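Acyl-coenzyme A oxidase (Caenorhabditis elegans, PDB 5K3J) catalyses the FAD-dependent first step of peroxisomal ascaroside-pheromone beta-oxidation, desaturating the CoA thioester of an ascaroside with a five-carbon omega side chain and reducing oxygen to hydrogen peroxide. Local coordinates at residues N11-L14 against L15-R18; I535-A538 against F539-V543. All blocks are in the same frame, centred on the assembly; numbering follows the deposited sequence.

Interaction 1 of 2, residues N11-L14 against L15-R18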
ATOM      1  N   ASN A  11      16.098 -16.582 -21.173  1.00 48.07           N
ATOM      2  CA  ASN A  11      16.958 -16.936 -20.051  1.00 53.58           C
ATOM      3  C   ASN A  11      16.693 -18.374 -19.624  1.00 52.94           C
ATOM      4  O   ASN A  11      15.559 -18.718 -19.290  1.00 46.10           O
ATOM      5  CB  ASN A  11      16.732 -15.972 -18.877  1.00 55.78           C
ATOM      6  CG  ASN A  11      17.840 -16.037 -17.832  1.00 55.29           C
ATOM      7  OD1 ASN A  11      18.499 -17.065 -17.660  1.00 51.92           O
ATOM      8  ND2 ASN A  11      18.045 -14.932 -17.124  1.00 53.84           N
ATOM      9  N   PRO A  12      17.735 -19.222 -19.645  1.00 55.71           N
ATOM     10  CA  PRO A  12      17.629 -20.631 -19.251  1.00 50.64           C
ATOM     11  C   PRO A  12      17.000 -20.808 -17.870  1.00 50.74           C
ATOM     12  O   PRO A  12      16.362 -21.830 -17.612  1.00 52.01           O
ATOM     13  CB  PRO A  12      19.083 -21.100 -19.255  1.00 53.40           C
ATOM     14  CG  PRO A  12      19.722 -20.255 -20.289  1.00 53.81           C
ATOM     15  CD  PRO A  12      19.076 -18.904 -20.170  1.00 57.84           C
ATOM     16  N   GLU A  13      17.178 -19.812 -17.006  1.00 42.96           N
ATOM     17  CA  GLU A  13      16.527 -19.791 -15.702  1.00 46.19           C
ATOM     18  C   GLU A  13      15.012 -19.921 -15.861  1.00 47.38           C
ATOM     19  O   GLU A  13      14.364 -20.689 -15.147  1.00 43.64           O
ATOM     20  CB  GLU A  13      16.870 -18.503 -14.948  1.00 47.06           C
ATOM     21  CG  GLU A  13      18.360 -18.247 -14.747  1.00 52.83           C
ATOM     22  CD  GLU A  13      18.942 -19.001 -13.568  1.00 57.30           C
ATOM     23  OE1 GLU A  13      18.387 -20.054 -13.190  1.00 60.70           O
ATOM     24  OE2 GLU A  13      19.959 -18.530 -13.016  1.00 62.62           O
ATOM     25  N   LEU A  14      14.453 -19.172 -16.806  1.00 60.75           N
ATOM     26  CA  LEU A  14      13.021 -19.230 -17.077  1.00 66.29           C
ATOM     27  C   LEU A  14      12.662 -20.363 -18.033  1.00 65.79           C
ATOM     28  O   LEU A  14      11.551 -20.898 -17.983  1.00 70.20           O
ATOM     29  CB  LEU A  14      12.525 -17.904 -17.650  1.00 66.07           C
ATOM     30  CG  LEU A  14      12.282 -16.776 -16.648  1.00 64.98           C
ATOM     31  CD1 LEU A  14      11.382 -15.703 -17.248  1.00 61.57           C
ATOM     32  CD2 LEU A  14      11.688 -17.313 -15.353  1.00 63.08           C
ATOM     33  N   LEU A  15      13.597 -20.721 -18.908  1.00 41.22           N
ATOM     34  CA  LEU A  15      13.359 -21.789 -19.871  1.00 43.21           C
ATOM     35  C   LEU A  15      13.127 -23.123 -19.173  1.00 43.69           C
ATOM     36  O   LEU A  15      12.273 -23.907 -19.585  1.00 42.39           O
ATOM     37  CB  LEU A  15      14.529 -21.911 -20.849  1.00 46.70           C
ATOM     38  CG  LEU A  15      14.353 -22.986 -21.923  1.00 52.98           C
ATOM     39  CD1 LEU A  15      13.102 -22.720 -22.742  1.00 52.38           C
ATOM     40  CD2 LEU A  15      15.580 -23.080 -22.825  1.00 50.16           C
ATOM     41  N   GLU A  16      13.888 -23.370 -18.111  1.00 51.07           N
ATOM     42  CA  GLU A  16      13.800 -24.635 -17.393  1.00 49.99           C
ATOM     43  C   GLU A  16      12.580 -24.653 -16.478  1.00 52.28           C
ATOM     44  O   GLU A  16      12.125 -25.716 -16.060  1.00 61.60           O
ATOM     45  CB  GLU A  16      15.079 -24.897 -16.590  1.00 47.76           C
ATOM     46  CG  GLU A  16      15.214 -24.083 -15.314  1.00 52.26           C
ATOM     47  CD  GLU A  16      16.436 -24.476 -14.502  1.00 50.78           C
ATOM     48  OE1 GLU A  16      17.254 -25.278 -15.004  1.00 56.05           O
ATOM     49  OE2 GLU A  16      16.580 -23.985 -13.361  1.00 39.41           O
ATOM     50  N   GLU A  17      12.052 -23.468 -16.180  1.00 57.77           N
ATOM     51  CA  GLU A  17      10.823 -23.336 -15.406  1.00 56.79           C
ATOM     52  C   GLU A  17       9.600 -23.623 -16.273  1.00 55.66           C
ATOM     53  O   GLU A  17       8.593 -24.142 -15.794  1.00 54.84           O
ATOM     54  CB  GLU A  17      10.717 -21.935 -14.799  1.00 57.19           C
ATOM     55  CG  GLU A  17      11.700 -21.665 -13.671  1.00 52.34           C
ATOM     56  CD  GLU A  17      11.335 -22.380 -12.384  1.00 48.15           C
ATOM     57  OE1 GLU A  17      10.163 -22.789 -12.234  1.00 43.70           O
ATOM     58  OE2 GLU A  17      12.224 -22.532 -11.519  1.00 47.87           O
ATOM     59  N   ARG A  18       9.702 -23.287 -17.556  1.00 59.26           N
ATOM     60  CA  ARG A  18       8.593 -23.450 -18.488  1.00 60.75           C
ATOM     61  C   ARG A  18       8.566 -24.847 -19.092  1.00 62.89           C
ATOM     62  O   ARG A  18       7.535 -25.300 -19.589  1.00 61.09           O
ATOM     63  CB  ARG A  18       8.675 -22.393 -19.591  1.00 57.10           C
ATOM     64  CG  ARG A  18       8.408 -20.986 -19.094  1.00 55.94           C
ATOM     65  CD  ARG A  18       8.810 -19.932 -20.115  1.00 54.86           C
ATOM     66  NE  ARG A  18       8.485 -18.591 -19.639  1.00 51.78           N
ATOM     67  CZ  ARG A  18       8.877 -17.466 -20.231  1.00 49.78           C
ATOM     68  NH1 ARG A  18       9.622 -17.509 -21.330  1.00 50.61           N
ATOM     69  NH2 ARG A  18       8.525 -16.293 -19.719  1.00 46.28           N
TER
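Leu-14 and Arg-18 meet one turn apart on the short N-terminal helix 12-18, a worked example of how an asparagine N-cap starts a helix whose later side chains then anchor it. CD1 of Leu-14 lies over one face of the Arg-18 guanidinium, 3.8 Å from NH2. The arginine reaches it because CG sits beside its backbone N (chi1 -69°) and the chain then runs extended to NE, its CG and CD passing close to Leu-14 O, CG at 3.3 Å. That same Leu-14 O takes the Arg-18 N-H at 3.1 Å. Glu-16 is placed differently: CG stands between its own N and carbonyl carbon, so the stem lies against the Pro-12 and Glu-13 carbonyls, and its OE2 comes to 4.3 Å from OE1 of Glu-13. Those like charges probably tolerate each other because cations answer them: Glu-13 pairs with Arg-319, Glu-16 with Lys-331, and Glu-17 with both Lys-331 and Arg-598. The Arg-18 guanidinium, in turn, makes salt bridges to Asp-10 and Asp-606 and donates to the carbonyl of Arg-622. With an alanine here, Asp-10 and Asp-606 would probably lose a positive mate, and Leu-14 CD1 the flat group that covers it. Behind this shell is the backbone of the first turn. Asn-11 O receives Leu-15 N at 2.8 Å in the carbonyl plane, and Pro-12 O receives Glu-16 N at 3.0 Å. The Asn-11 amide nitrogen is held by the Gly-624 carbonyl, which helps fix how the cap is turned. On the other branch of that amide, OD1 accepts from Glu-13 N at 3.1 Å in an Asx turn, the donor standing 44° out of the carbonyl plane.

Interaction 2 of 2, residues I535-A538 against F539-V543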
ATOM      1  N   ILE A 535     -16.880 -16.262  -3.603  1.00 53.12           N
ATOM      2  CA  ILE A 535     -15.675 -16.339  -4.428  1.00 52.85           C
ATOM      3  C   ILE A 535     -15.231 -17.789  -4.596  1.00 49.56           C
ATOM      4  O   ILE A 535     -14.845 -18.214  -5.687  1.00 47.08           O
ATOM      5  CB  ILE A 535     -14.524 -15.505  -3.821  1.00 50.57           C
ATOM      6  CG1 ILE A 535     -14.879 -14.017  -3.849  1.00 51.55           C
ATOM      7  CG2 ILE A 535     -13.224 -15.742  -4.575  1.00 48.71           C
ATOM      8  CD1 ILE A 535     -14.024 -13.161  -2.939  1.00 50.81           C
ATOM      9  N   ILE A 536     -15.315 -18.550  -3.509  1.00 47.27           N
ATOM     10  CA  ILE A 536     -14.960 -19.963  -3.509  1.00 52.83           C
ATOM     11  C   ILE A 536     -15.894 -20.787  -4.400  1.00 55.93           C
ATOM     12  O   ILE A 536     -15.431 -21.567  -5.236  1.00 49.02           O
ATOM     13  CB  ILE A 536     -14.986 -20.528  -2.081  1.00 55.23           C
ATOM     14  CG1 ILE A 536     -13.885 -19.875  -1.245  1.00 53.68           C
ATOM     15  CG2 ILE A 536     -14.815 -22.037  -2.096  1.00 57.47           C
ATOM     16  CD1 ILE A 536     -13.852 -20.343   0.187  1.00 54.10           C
ATOM     17  N   GLU A 537     -17.200 -20.607  -4.217  1.00 50.88           N
ATOM     18  CA  GLU A 537     -18.202 -21.317  -5.010  1.00 51.85           C
ATOM     19  C   GLU A 537     -18.033 -21.040  -6.495  1.00 56.40           C
ATOM     20  O   GLU A 537     -18.026 -21.958  -7.318  1.00 65.02           O
ATOM     21  CB  GLU A 537     -19.614 -20.920  -4.578  1.00 51.09           C
ATOM     22  CG  GLU A 537     -19.933 -21.178  -3.125  1.00 53.81           C
ATOM     23  CD  GLU A 537     -21.392 -20.934  -2.813  1.00 53.99           C
ATOM     24  OE1 GLU A 537     -21.769 -19.757  -2.625  1.00 53.84           O
ATOM     25  OE2 GLU A 537     -22.163 -21.916  -2.770  1.00 53.94           O
ATOM     26  N   ALA A 538     -17.910 -19.757  -6.820  1.00 42.05           N
ATOM     27  CA  ALA A 538     -17.705 -19.306  -8.191  1.00 42.91           C
ATOM     28  C   ALA A 538     -16.509 -20.004  -8.829  1.00 45.98           C
ATOM     29  O   ALA A 538     -16.576 -20.450  -9.976  1.00 44.38           O
ATOM     30  CB  ALA A 538     -17.513 -17.799  -8.221  1.00 43.36           C
ATOM     31  N   PHE A 539     -15.417 -20.080  -8.072  1.00 61.89           N
ATOM     32  CA  PHE A 539     -14.211 -20.784  -8.490  1.00 57.75           C
ATOM     33  C   PHE A 539     -14.556 -22.230  -8.819  1.00 54.42           C
ATOM     34  O   PHE A 539     -14.278 -22.711  -9.919  1.00 45.76           O
ATOM     35  CB  PHE A 539     -13.154 -20.719  -7.383  1.00 54.46           C
ATOM     36  CG  PHE A 539     -11.742 -20.966  -7.854  1.00 51.85           C
ATOM     37  CD1 PHE A 539     -11.474 -21.366  -9.154  1.00 48.95           C
ATOM     38  CD2 PHE A 539     -10.680 -20.795  -6.984  1.00 50.16           C
ATOM     39  CE1 PHE A 539     -10.173 -21.590  -9.575  1.00 48.52           C
ATOM     40  CE2 PHE A 539      -9.380 -21.016  -7.397  1.00 49.25           C
ATOM     41  CZ  PHE A 539      -9.124 -21.414  -8.692  1.00 52.88           C
ATOM     42  N   MET A 540     -15.179 -22.904  -7.857  1.00 66.88           N
ATOM     43  CA  MET A 540     -15.584 -24.299  -8.005  1.00 66.71           C
ATOM     44  C   MET A 540     -16.402 -24.550  -9.265  1.00 61.53           C
ATOM     45  O   MET A 540     -16.165 -25.520  -9.985  1.00 58.87           O
ATOM     46  CB  MET A 540     -16.390 -24.749  -6.787  1.00 71.42           C
ATOM     47  CG  MET A 540     -15.596 -24.807  -5.502  1.00 76.77           C
ATOM     48  SD  MET A 540     -16.172 -26.155  -4.457  1.00 82.60           S
ATOM     49  CE  MET A 540     -16.078 -27.519  -5.615  1.00 80.70           C
ATOM     50  N   ARG A 541     -17.365 -23.671  -9.527  1.00 49.88           N
ATOM     51  CA  ARG A 541     -18.271 -23.846 -10.659  1.00 51.85           C
ATOM     52  C   ARG A 541     -17.559 -23.723 -12.000  1.00 54.90           C
ATOM     53  O   ARG A 541     -18.057 -24.201 -13.022  1.00 61.89           O
ATOM     54  CB  ARG A 541     -19.416 -22.836 -10.584  1.00 52.43           C
ATOM     55  CG  ARG A 541     -20.390 -23.097  -9.446  1.00 52.32           C
ATOM     56  CD  ARG A 541     -21.677 -22.320  -9.635  1.00 52.52           C
ATOM     57  NE  ARG A 541     -21.498 -20.898  -9.375  1.00 51.41           N
ATOM     58  CZ  ARG A 541     -21.774 -20.317  -8.212  1.00 51.68           C
ATOM     59  NH1 ARG A 541     -22.247 -21.040  -7.203  1.00 50.21           N
ATOM     60  NH2 ARG A 541     -21.583 -19.015  -8.056  1.00 50.56           N
ATOM     61  N   ARG A 542     -16.390 -23.091 -11.998  1.00 41.48           N
ATOM     62  CA  ARG A 542     -15.643 -22.892 -13.232  1.00 42.96           C
ATOM     63  C   ARG A 542     -14.717 -24.062 -13.551  1.00 43.82           C
ATOM     64  O   ARG A 542     -14.548 -24.423 -14.715  1.00 36.95           O
ATOM     65  CB  ARG A 542     -14.824 -21.607 -13.159  1.00 42.76           C
ATOM     66  CG  ARG A 542     -14.119 -21.275 -14.462  1.00 45.53           C
ATOM     67  CD  ARG A 542     -15.127 -21.193 -15.596  1.00 48.21           C
ATOM     68  NE  ARG A 542     -14.504 -20.980 -16.898  1.00 51.05           N
ATOM     69  CZ  ARG A 542     -14.196 -21.952 -17.753  1.00 52.37           C
ATOM     70  NH1 ARG A 542     -13.640 -21.655 -18.919  1.00 49.41           N
ATOM     71  NH2 ARG A 542     -14.443 -23.218 -17.445  1.00 53.13           N
ATOM     72  N   VAL A 543     -14.107 -24.646 -12.525  1.00 52.30           N
ATOM     73  CA  VAL A 543     -13.143 -25.716 -12.749  1.00 59.19           C
ATOM     74  C   VAL A 543     -13.841 -27.052 -13.000  1.00 66.41           C
ATOM     75  O   VAL A 543     -13.425 -27.821 -13.867  1.00 63.26           O
ATOM     76  CB  VAL A 543     -12.158 -25.843 -11.566  1.00 58.91           C
ATOM     77  CG1 VAL A 543     -11.262 -24.620 -11.507  1.00 59.00           C
ATOM     78  CG2 VAL A 543     -12.897 -26.020 -10.251  1.00 59.25           C
TER
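The bend at chi3 of Arg-541 (-73°), following a CG set beside the backbone N, folds the guanidinium back over the preceding turn, where one face covers the peptide joining Glu-537 to Ala-538. This is an i/i+4 contact on helix 520-543, in the helical C-terminal part of the acyl-CoA oxidase. The carbonyl carbon of Glu-537 lies over the centre of the group, 4.2 Å from its plane, while Ala-538 N is offset toward the rim. NH1 of Arg-541 comes alongside CB of Glu-537 at 3.7 Å. The charged ends do not close into a pair: OE2 of Glu-537 stays 4.5 Å from NH1 of Arg-541, and Arg-541 NH2 makes its salt bridge to Glu-358 on helix 343-363.

The remaining side chains pack this helix against its neighbours. Phe-539 has CG anti to the backbone N (chi1 -159°), which carries its ring away from the preceding turn, where it touches Ala-351 of helix 343-363 and Leu-559 of helix 549-569. Met-540 packs toward helix 481-507, with its CG 4.5 Å from CG2 of Ile-536; Ile-536 and Met-540 both touch Val-484 of that helix. Three i to i+4 bonds, accepted by residues 535 to 537, hold the backbone, Met-540 N to Ile-536 O the straightest of them at 170°; the next, Arg-542 N to Ala-538 O, is weak. At the last turn the carbonyl oxygen of Phe-539 accepts twice, from Arg-542 N at 3.0 Å and Val-543 N at 3.3 Å.

From the N terminus, the chain meets interaction 1 almost at once and reaches interaction 2 some five hundred residues later. Each spans no more than consecutive turns of one helix, so neither closes a long loop; they lie in series, without nesting or crossing. Interactions 1 and 2 do not meet: their nearest atoms are about 19 Å apart. Through their salt bridges, residues 11-18 tie the extreme N terminus to Arg-319 and Lys-331, to Arg-598, just after helix 581-597, and to helix 601-606 at Asp-606; the side chain of Glu-13 lies about 13 Å from a bound FAD. Residues 535-543 pack against helices 343-363, 481-507 and 549-569, and the side chain of Ile-535 is about 10 Å from a bound ATP.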